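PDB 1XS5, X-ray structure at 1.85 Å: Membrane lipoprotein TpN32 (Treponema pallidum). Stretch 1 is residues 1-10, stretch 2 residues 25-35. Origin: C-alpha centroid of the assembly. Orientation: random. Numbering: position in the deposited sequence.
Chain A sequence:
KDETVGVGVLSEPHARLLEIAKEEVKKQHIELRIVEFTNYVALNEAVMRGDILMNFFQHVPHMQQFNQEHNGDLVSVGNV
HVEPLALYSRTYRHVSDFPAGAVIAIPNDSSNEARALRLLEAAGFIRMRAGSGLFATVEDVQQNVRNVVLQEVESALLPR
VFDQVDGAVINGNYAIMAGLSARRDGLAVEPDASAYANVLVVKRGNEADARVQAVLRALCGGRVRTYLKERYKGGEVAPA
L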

ATOM      1  N   LYS A   1      30.497 -15.406  -3.914  1.00 56.07           N
ATOM      2  CA  LYS A   1      30.473 -16.291  -2.712  1.00 53.12           C
ATOM      3  C   LYS A   1      29.326 -15.977  -1.732  1.00 49.67           C
ATOM      4  O   LYS A   1      28.800 -16.891  -1.095  1.00 49.29           O
ATOM      5  CB  LYS A   1      31.820 -16.218  -1.974  1.00 57.58           C
ATOM      6  CG  LYS A   1      33.025 -16.529  -2.854  1.00 63.98           C
ATOM      7  CD  LYS A   1      34.294 -16.713  -2.024  1.00 68.12           C
ATOM      8  CE  LYS A   1      35.516 -16.943  -2.905  1.00 67.86           C
ATOM      9  NZ  LYS A   1      36.709 -17.364  -2.107  1.00 70.51           N
ATOM     10  N   ASP A   2      28.926 -14.711  -1.600  1.00 44.84           N
ATOM     11  CA  ASP A   2      27.832 -14.387  -0.661  1.00 42.97           C
ATOM     12  C   ASP A   2      26.526 -15.110  -1.033  1.00 38.53           C
ATOM     13  O   ASP A   2      26.174 -15.205  -2.212  1.00 32.52           O
ATOM     14  CB  ASP A   2      27.561 -12.876  -0.615  1.00 47.20           C
ATOM     15  CG  ASP A   2      28.781 -12.060  -0.196  1.00 51.47           C
ATOM     16  OD1 ASP A   2      29.622 -12.566   0.587  1.00 48.76           O
ATOM     17  OD2 ASP A   2      28.882 -10.893  -0.648  1.00 53.71           O
ATOM     18  N   GLU A   3      25.821 -15.651  -0.047  1.00 33.82           N
ATOM     19  CA  GLU A   3      24.566 -16.331  -0.355  1.00 38.75           C
ATOM     20  C   GLU A   3      23.599 -15.259  -0.807  1.00 32.91           C
ATOM     21  O   GLU A   3      23.694 -14.105  -0.369  1.00 32.63           O
ATOM     22  CB  GLU A   3      23.964 -16.990   0.873  1.00 43.53           C
ATOM     23  CG  GLU A   3      24.876 -17.088   2.053  1.00 56.76           C
ATOM     24  CD  GLU A   3      24.207 -16.557   3.308  1.00 62.92           C
ATOM     25  OE1 GLU A   3      23.058 -16.980   3.594  1.00 61.68           O
ATOM     26  OE2 GLU A   3      24.829 -15.719   4.005  1.00 68.68           O
ATOM     27  N   THR A   4      22.656 -15.640  -1.656  1.00 28.28           N
ATOM     28  CA  THR A   4      21.669 -14.679  -2.163  1.00 22.74           C
ATOM     29  C   THR A   4      20.260 -14.985  -1.649  1.00 13.12           C
ATOM     30  O   THR A   4      19.902 -16.140  -1.525  1.00 17.85           O
ATOM     31  CB  THR A   4      21.615 -14.721  -3.737  1.00 22.80           C
ATOM     32  OG1 THR A   4      22.906 -14.374  -4.272  1.00 30.87           O
ATOM     33  CG2 THR A   4      20.577 -13.741  -4.268  1.00 30.60           C
ATOM     34  N   VAL A   5      19.478 -13.941  -1.326  1.00 17.09           N
ATOM     35  CA  VAL A   5      18.070 -14.123  -0.943  1.00 16.82           C
ATOM     36  C   VAL A   5      17.259 -13.144  -1.806  1.00 15.53           C
ATOM     37  O   VAL A   5      17.655 -12.000  -1.988  1.00 18.03           O
ATOM     38  CB  VAL A   5      17.831 -13.856   0.556  1.00 16.14           C
ATOM     39  CG1 VAL A   5      18.667 -14.845   1.371  1.00 26.21           C
ATOM     40  CG2 VAL A   5      18.199 -12.447   0.919  1.00 18.69           C
ATOM     41  N   GLY A   6      16.145 -13.607  -2.358  1.00 13.02           N
ATOM     42  CA  GLY A   6      15.333 -12.742  -3.203  1.00 11.23           C
ATOM     43  C   GLY A   6      14.236 -12.058  -2.416  1.00 16.83           C
ATOM     44  O   GLY A   6      13.657 -12.667  -1.529  1.00 15.60           O
ATOM     45  N   VAL A   7      13.976 -10.780  -2.713  1.00 14.31           N
ATOM     46  CA  VAL A   7      12.895 -10.049  -2.062  1.00 11.83           C
ATOM     47  C   VAL A   7      12.086  -9.455  -3.212  1.00 12.91           C
ATOM     48  O   VAL A   7      12.634  -8.721  -4.031  1.00 13.04           O
ATOM     49  CB  VAL A   7      13.419  -8.920  -1.132  1.00 12.74           C
ATOM     50  CG1 VAL A   7      14.482  -8.101  -1.865  1.00 18.93           C
ATOM     51  CG2 VAL A   7      12.227  -7.994  -0.677  1.00 14.43           C
ATOM     52  N   GLY A   8      10.797  -9.805  -3.281  1.00 11.86           N
ATOM     53  CA  GLY A   8       9.926  -9.286  -4.336  1.00 11.17           C
ATOM     54  C   GLY A   8       9.469  -7.863  -4.044  1.00 11.53           C
ATOM     55  O   GLY A   8       9.138  -7.524  -2.886  1.00 11.20           O
ATOM     56  N   VAL A   9       9.468  -7.022  -5.074  1.00 11.57           N
ATOM     57  CA  VAL A   9       9.017  -5.617  -4.907  1.00 11.73           C
ATOM     58  C   VAL A   9       8.126  -5.291  -6.114  1.00 15.56           C
ATOM     59  O   VAL A   9       8.262  -5.918  -7.163  1.00 12.26           O
ATOM     60  CB  VAL A   9      10.258  -4.644  -4.839  1.00 13.26           C
ATOM     61  CG1 VAL A   9      10.874  -4.473  -6.238  1.00 16.16           C
ATOM     62  CG2 VAL A   9       9.857  -3.297  -4.235  1.00 16.51           C
ATOM     63  N   LEU A  10       7.251  -4.294  -5.960  1.00 11.65           N
ATOM     64  CA  LEU A  10       6.337  -3.843  -6.981  1.00 12.92           C
ATOM     65  C   LEU A  10       6.746  -2.508  -7.588  1.00 15.83           C
ATOM     66  O   LEU A  10       6.652  -2.316  -8.797  1.00 17.63           O
ATOM     67  CB  LEU A  10       4.943  -3.672  -6.345  1.00 16.18           C
ATOM     68  CG  LEU A  10       3.733  -3.243  -7.177  1.00 23.54           C
ATOM     69  CD1 LEU A  10       3.414  -4.318  -8.206  1.00 18.77           C
ATOM     70  CD2 LEU A  10       2.539  -3.099  -6.228  1.00 21.53           C
ATOM     71  N   VAL A  25      22.972  -4.977   4.194  1.00 19.77           N
ATOM     72  CA  VAL A  25      23.157  -6.374   4.539  1.00 19.83           C
ATOM     73  C   VAL A  25      24.359  -6.993   3.814  1.00 18.72           C
ATOM     74  O   VAL A  25      24.829  -8.099   4.169  1.00 21.75           O
ATOM     75  CB  VAL A  25      21.884  -7.186   4.296  1.00 23.40           C
ATOM     76  CG1 VAL A  25      20.742  -6.632   5.211  1.00 19.81           C
ATOM     77  CG2 VAL A  25      21.491  -7.135   2.800  1.00 19.74           C
ATOM     78  N   LYS A  26      24.870  -6.265   2.832  1.00 18.34           N
ATOM     79  CA  LYS A  26      26.040  -6.725   2.078  1.00 24.01           C
ATOM     80  C   LYS A  26      27.168  -6.819   3.130  1.00 29.62           C
ATOM     81  O   LYS A  26      28.058  -7.704   3.068  1.00 28.89           O
ATOM     82  CB  LYS A  26      26.366  -5.698   0.985  1.00 25.50           C
ATOM     83  CG  LYS A  26      27.592  -5.997   0.115  1.00 29.03           C
ATOM     84  CD  LYS A  26      27.512  -7.389  -0.474  1.00 32.57           C
ATOM     85  CE  LYS A  26      28.534  -7.555  -1.613  1.00 40.35           C
ATOM     86  NZ  LYS A  26      28.395  -8.898  -2.244  1.00 34.94           N
ATOM     87  N   LYS A  27      27.080  -5.957   4.145  1.00 25.88           N
ATOM     88  CA  LYS A  27      28.098  -5.959   5.201  1.00 30.58           C
ATOM     89  C   LYS A  27      28.128  -7.259   5.988  1.00 30.25           C
ATOM     90  O   LYS A  27      29.135  -7.580   6.615  1.00 33.45           O
ATOM     91  CB  LYS A  27      27.883  -4.799   6.178  1.00 29.68           C
ATOM     92  CG  LYS A  27      27.995  -3.423   5.567  1.00 30.88           C
ATOM     93  CD  LYS A  27      27.571  -2.418   6.628  1.00 31.99           C
ATOM     94  CE  LYS A  27      27.543  -1.000   6.117  1.00 37.27           C
ATOM     95  NZ  LYS A  27      26.979  -0.094   7.189  1.00 38.24           N
ATOM     96  N   GLN A  28      27.033  -8.005   5.978  1.00 26.57           N
ATOM     97  CA  GLN A  28      26.994  -9.266   6.691  1.00 27.90           C
ATOM     98  C   GLN A  28      27.134 -10.359   5.657  1.00 24.59           C
ATOM     99  O   GLN A  28      26.806 -11.522   5.919  1.00 26.63           O
ATOM    100  CB  GLN A  28      25.668  -9.475   7.432  1.00 31.88           C
ATOM    101  CG  GLN A  28      25.288  -8.404   8.423  1.00 40.41           C
ATOM    102  CD  GLN A  28      23.867  -8.627   8.959  1.00 41.83           C
ATOM    103  OE1 GLN A  28      23.071  -7.686   9.070  1.00 46.64           O
ATOM    104  NE2 GLN A  28      23.549  -9.872   9.275  1.00 42.98           N
ATOM    105  N   HIS A  29      27.598  -9.970   4.477  1.00 26.90           N
ATOM    106  CA  HIS A  29      27.790 -10.915   3.395  1.00 30.97           C
ATOM    107  C   HIS A  29      26.490 -11.548   2.933  1.00 29.37           C
ATOM    108  O   HIS A  29      26.430 -12.744   2.685  1.00 24.12           O
ATOM    109  CB  HIS A  29      28.778 -12.004   3.818  1.00 35.31           C
ATOM    110  CG  HIS A  29      30.183 -11.508   3.955  1.00 39.48           C
ATOM    111  ND1 HIS A  29      30.927 -11.083   2.876  1.00 45.28           N
ATOM    112  CD2 HIS A  29      30.958 -11.311   5.049  1.00 41.46           C
ATOM    113  CE1 HIS A  29      32.099 -10.639   3.300  1.00 45.87           C
ATOM    114  NE2 HIS A  29      32.140 -10.765   4.615  1.00 37.83           N
ATOM    115  N   ILE A  30      25.445 -10.734   2.830  1.00 27.88           N
ATOM    116  CA  ILE A  30      24.156 -11.233   2.348  1.00 23.98           C
ATOM    117  C   ILE A  30      23.928 -10.439   1.085  1.00 24.73           C
ATOM    118  O   ILE A  30      24.054  -9.198   1.072  1.00 26.49           O
ATOM    119  CB  ILE A  30      22.992 -10.957   3.346  1.00 28.08           C
ATOM    120  CG1 ILE A  30      23.153 -11.818   4.600  1.00 25.38           C
ATOM    121  CG2 ILE A  30      21.630 -11.320   2.690  1.00 29.26           C
ATOM    122  CD1 ILE A  30      22.328 -11.333   5.792  1.00 26.33           C
ATOM    123  N   GLU A  31      23.654 -11.146   0.000  1.00 21.07           N
ATOM    124  CA  GLU A  31      23.404 -10.469  -1.243  1.00 23.04           C
ATOM    125  C   GLU A  31      21.905 -10.476  -1.453  1.00 19.08           C
ATOM    126  O   GLU A  31      21.304 -11.512  -1.694  1.00 18.76           O
ATOM    127  CB  GLU A  31      24.076 -11.160  -2.416  1.00 26.85           C
ATOM    128  CG  GLU A  31      23.795 -10.389  -3.685  1.00 35.66           C
ATOM    129  CD  GLU A  31      24.389 -11.065  -4.889  1.00 45.70           C
ATOM    130  OE1 GLU A  31      24.157 -12.290  -5.036  1.00 48.66           O
ATOM    131  OE2 GLU A  31      25.075 -10.372  -5.679  1.00 48.70           O
ATOM    132  N   LEU A  32      21.319  -9.297  -1.335  1.00 19.39           N
ATOM    133  CA  LEU A  32      19.888  -9.133  -1.458  1.00 19.28           C
ATOM    134  C   LEU A  32      19.603  -8.926  -2.942  1.00 19.05           C
ATOM    135  O   LEU A  32      20.117  -7.979  -3.551  1.00 20.03           O
ATOM    136  CB  LEU A  32      19.449  -7.901  -0.635  1.00 18.58           C
ATOM    137  CG  LEU A  32      17.937  -7.670  -0.457  1.00 18.10           C
ATOM    138  CD1 LEU A  32      17.289  -8.926   0.093  1.00 20.69           C
ATOM    139  CD2 LEU A  32      17.689  -6.473   0.483  1.00 20.38           C
ATOM    140  N   ARG A  33      18.841  -9.851  -3.526  1.00 16.72           N
ATOM    141  CA  ARG A  33      18.462  -9.748  -4.934  1.00 14.07           C
ATOM    142  C   ARG A  33      17.045  -9.139  -4.946  1.00 14.84           C
ATOM    143  O   ARG A  33      16.115  -9.729  -4.380  1.00 19.54           O
ATOM    144  CB  ARG A  33      18.463 -11.156  -5.546  1.00 16.14           C
ATOM    145  CG  ARG A  33      18.053 -11.211  -7.010  1.00 19.10           C
ATOM    146  CD  ARG A  33      18.361 -12.636  -7.527  1.00 19.27           C
ATOM    147  NE  ARG A  33      17.489 -13.639  -6.910  1.00 15.25           N
ATOM    148  CZ  ARG A  33      16.266 -13.919  -7.316  1.00 15.66           C
ATOM    149  NH1 ARG A  33      15.745 -13.280  -8.356  1.00 17.93           N
ATOM    150  NH2 ARG A  33      15.552 -14.846  -6.678  1.00 18.76           N
ATOM    151  N   ILE A  34      16.880  -7.978  -5.575  1.00 13.56           N
ATOM    152  CA  ILE A  34      15.588  -7.299  -5.628  1.00 14.37           C
ATOM    153  C   ILE A  34      14.909  -7.748  -6.903  1.00 15.49           C
ATOM    154  O   ILE A  34      15.399  -7.510  -8.015  1.00 17.57           O
ATOM    155  CB  ILE A  34      15.767  -5.756  -5.594  1.00 17.52           C
ATOM    156  CG1 ILE A  34      16.498  -5.355  -4.278  1.00 17.52           C
ATOM    157  CG2 ILE A  34      14.408  -5.067  -5.631  1.00 13.83           C
ATOM    158  CD1 ILE A  34      16.768  -3.831  -4.149  1.00 23.79           C
ATOM    159  N   VAL A  35      13.796  -8.447  -6.733  1.00 15.51           N
ATOM    160  CA  VAL A  35      13.075  -9.047  -7.848  1.00 12.11           C
ATOM    161  C   VAL A  35      11.821  -8.223  -8.134  1.00 16.88           C
ATOM    162  O   VAL A  35      10.959  -8.074  -7.266  1.00 11.46           O
ATOM    163  CB  VAL A  35      12.695 -10.493  -7.449  1.00 14.82           C
ATOM    164  CG1 VAL A  35      12.038 -11.227  -8.640  1.00 17.25           C
ATOM    165  CG2 VAL A  35      13.960 -11.221  -6.911  1.00 18.87           C
TER
HETATM  166  O   HOH W   1      27.339 -15.401   2.630  1.00 47.50           O

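Two parallel strands are joined here by a ladder in which the odd-numbered residues of both do the bonding. Glu 31 N donates to Glu 3 O (3.0 Å), and Glu 31 O accepts from Val 5 N (3.1 Å). The pattern repeats along the strands: Arg 33 N to Val 5 O and Val 7 N to Arg 33 O, both 2.9 Å, then Val 35 N to Val 7 O at 3.0 Å and Val 9 N to Val 35 O at 2.9 Å. Each of Val 5, Val 7, Glu 31, Arg 33 and Val 35 thus has both its amide and its carbonyl satisfied across the pair.

The side chains sort by face. On one, Val 5 and Val 7 lie beside Ile 30, Leu 32 and Ile 34. Leu 32 CD1 bridges the two valines, 3.7 Å from Val 5 CG2 and 3.5 Å from Val 7 CG1, while Val 9 CG1 reaches Ile 34 CG2 at 3.6 Å. Branched, apolar residues suit this largely buried layer, since they fill space and bring no polar side-chain group to satisfy.

The other face is mixed. Thr 4 OG1 donates to Glu 31 OE1 in a short 2.5 Å bond, and Thr 4 CG2 packs on Arg 33 CB at 3.6 Å. Gly 6 leaves room for Arg 33: an ideal CB on Gly 6 would sit 2.8 Å from Arg 33 NH2, a clash.

Before the ladder begins, Asp 2 spends both carboxylate oxygens. Asp 2 OD2 forms a 2.6 Å salt bridge with Lys 26 NZ, and Asp 2 OD1 accepts from His 29 ND1 at 3.0 Å, approaching the imidazole at its edge. Both donors come from the ends of a type I turn, Lys 26 to His 29; they stay 6.1 Å apart, Lys 26 NZ to His 29 ND1, and meet different oxygens of Asp 2. Nearby, one water accepts from Glu 3 N (3.1 Å) and donates to Glu 3 OE2 (2.9 Å) and His 29 O (2.8 Å), linking the two stretches through solvent.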